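Local coordinates for protein methyl-coenzyme M reductase subunit beta (Methanosarcina barkeri, PDB 1E6Y) that carries out, as one subunit of methyl-coenzyme M reductase, the methane-releasing final step of methanogenesis with the nickel cofactor F430, at residues Gln32-Asp37 against Ser212-Ser217. Residues are numbered along the deposited sequence; the frame is centred on the assembly and turned at random. Where two conformers were deposited one is given.
Sequences QSIIMD and SIYEQS
Ile35 meets Ser217 at the tightest point of this helix crossing: its CD1 methyl lies 3.2 Å from the hydroxyl OG of the serine and 3.8 Å from Ser217 CB. The CG1 branch of Ile35 stands anti to the carbonyl carbon (chi1 -68°), a torsion that, with the extended chi2 of 164°, brings CD1 to helix 204-221 although the CB bond itself does not point there. The hydroxyl OG of Ser217, while touching this methyl, donates to the backbone O of Ile213 one turn earlier at 2.7 Å. That carbonyl also accepts the amide of Ser217 from the opposite face of its plane, so a single residue grips it twice. An alanine in place of Ser217 would probably leave the methyl of Ile35 without its closest neighbour on segment 212-217 and the carbonyl of Ile213 with the helical amide bond alone.

Beside this point the packing is looser. Ile34 splits its two branches: CD1 reaches CD1 of Ile213 at 4.1 Å, the two side chains crossing at about a right angle, while CG2 comes obliquely to the Tyr214 ring, 4.1 Å from CE2. The tyrosine hydroxyl is hydrogen-bonded to Thr38, one turn beyond Ile34 on helix 29-40, and Phe422 of helix 420-423 touches both Ile34 and Tyr214. The more open side lies behind helix 29-40, where Gln32 and Met36 are partly exposed; Gln32 packs on Ile118 of the second copy of this subunit.

The axes of segments 32-37 and 212-217 approach to 10.7 Å and cross at -87°, joining the N-terminal and C-terminal family regions of the chain away from the coenzyme sites. Apart from the hydroxyl of Ser217, turned back on its own helix, the groups that meet are apolar, consistent with cohesion by burial of methyl groups and ring carbons.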
# COMPACT_ATOMS: atom_id res chain seq x y z
N GLN E 32 -6.19 -20.27 25.19
CA GLN E 32 -6.01 -20.90 23.89
C GLN E 32 -7.35 -21.27 23.25
O GLN E 32 -7.52 -21.14 22.04
CB GLN E 32 -5.11 -22.14 24.01
CG GLN E 32 -3.65 -21.79 24.29
CD GLN E 32 -2.77 -23.01 24.51
OE1 GLN E 32 -3.21 -24.15 24.37
NE2 GLN E 32 -1.51 -22.76 24.84
N SER E 33 -8.32 -21.63 24.08
CA SER E 33 -9.67 -21.93 23.62
C SER E 33 -10.37 -20.67 23.11
O SER E 33 -11.01 -20.69 22.07
CB SER E 33 -10.50 -22.56 24.75
OG SER E 33 -11.86 -22.72 24.37
N ILE E 34 -10.19 -19.56 23.83
CA ILE E 34 -10.71 -18.27 23.40
C ILE E 34 -10.09 -17.82 22.07
O ILE E 34 -10.80 -17.39 21.17
CB ILE E 34 -10.48 -17.18 24.49
CG1 ILE E 34 -11.43 -17.42 25.67
CG2 ILE E 34 -10.71 -15.79 23.92
CD1 ILE E 34 -11.11 -16.59 26.89
N ILE E 35 -8.78 -18.01 21.94
CA ILE E 35 -8.07 -17.67 20.70
C ILE E 35 -8.53 -18.55 19.54
O ILE E 35 -8.87 -18.04 18.47
CB ILE E 35 -6.54 -17.81 20.89
CG1 ILE E 35 -6.04 -16.74 21.86
CG2 ILE E 35 -5.82 -17.68 19.54
CD1 ILE E 35 -4.65 -17.01 22.41
N MET E 36 -8.61 -19.86 19.78
CA MET E 36 -9.08 -20.79 18.76
C MET E 36 -10.51 -20.48 18.29
O MET E 36 -10.78 -20.47 17.09
CB MET E 36 -9.02 -22.23 19.28
CG MET E 36 -9.62 -23.26 18.35
SD MET E 36 -8.86 -23.31 16.71
CE MET E 36 -7.31 -24.14 17.09
N ASP E 37 -11.40 -20.21 19.23
CA ASP E 37 -12.78 -19.88 18.89
C ASP E 37 -12.89 -18.56 18.16
O ASP E 37 -13.71 -18.40 17.26
CB ASP E 37 -13.65 -19.85 20.16
CG ASP E 37 -13.97 -21.24 20.69
OD1 ASP E 37 -13.58 -22.24 20.05
OD2 ASP E 37 -14.60 -21.33 21.76
N SER E 212 -7.50 -7.80 27.58
CA SER E 212 -6.17 -8.13 28.10
C SER E 212 -5.69 -9.47 27.56
O SER E 212 -4.52 -9.63 27.20
CB SER E 212 -6.21 -8.17 29.63
OG SER E 212 -6.53 -6.90 30.17
N ILE E 213 -6.61 -10.44 27.49
CA ILE E 213 -6.30 -11.75 26.95
C ILE E 213 -5.88 -11.65 25.48
O ILE E 213 -4.83 -12.18 25.10
CB ILE E 213 -7.52 -12.69 27.09
CG1 ILE E 213 -7.72 -13.05 28.57
CG2 ILE E 213 -7.34 -13.95 26.24
CD1 ILE E 213 -9.06 -13.67 28.88
N TYR E 214 -6.61 -10.86 24.70
CA TYR E 214 -6.28 -10.66 23.30
C TYR E 214 -4.97 -9.88 23.14
O TYR E 214 -4.10 -10.27 22.37
CB TYR E 214 -7.40 -9.90 22.58
CG TYR E 214 -8.64 -10.74 22.29
CD1 TYR E 214 -9.91 -10.18 22.42
CD2 TYR E 214 -8.54 -12.04 21.80
CE1 TYR E 214 -11.05 -10.89 22.06
CE2 TYR E 214 -9.67 -12.76 21.44
CZ TYR E 214 -10.93 -12.18 21.57
OH TYR E 214 -12.05 -12.88 21.21
N GLU E 215 -4.84 -8.79 23.89
CA GLU E 215 -3.66 -7.93 23.81
C GLU E 215 -2.39 -8.66 24.20
O GLU E 215 -1.40 -8.61 23.47
CB GLU E 215 -3.84 -6.70 24.71
CG GLU E 215 -4.64 -5.58 24.07
CD GLU E 215 -3.89 -4.91 22.92
OE1 GLU E 215 -4.00 -5.39 21.77
OE2 GLU E 215 -3.19 -3.91 23.18
N GLN E 216 -2.42 -9.38 25.32
CA GLN E 216 -1.24 -10.10 25.77
C GLN E 216 -0.93 -11.32 24.91
O GLN E 216 0.23 -11.66 24.71
CB GLN E 216 -1.39 -10.52 27.24
CG GLN E 216 -1.38 -9.34 28.22
CD GLN E 216 -0.21 -8.38 28.00
OE1 GLN E 216 0.88 -8.79 27.61
NE2 GLN E 216 -0.45 -7.10 28.27
N SER E 217 -1.96 -11.92 24.32
CA SER E 217 -1.75 -12.96 23.31
C SER E 217 -1.03 -12.38 22.10
O SER E 217 -0.14 -13.01 21.54
CB SER E 217 -3.09 -13.57 22.88
OG SER E 217 -3.67 -14.32 23.94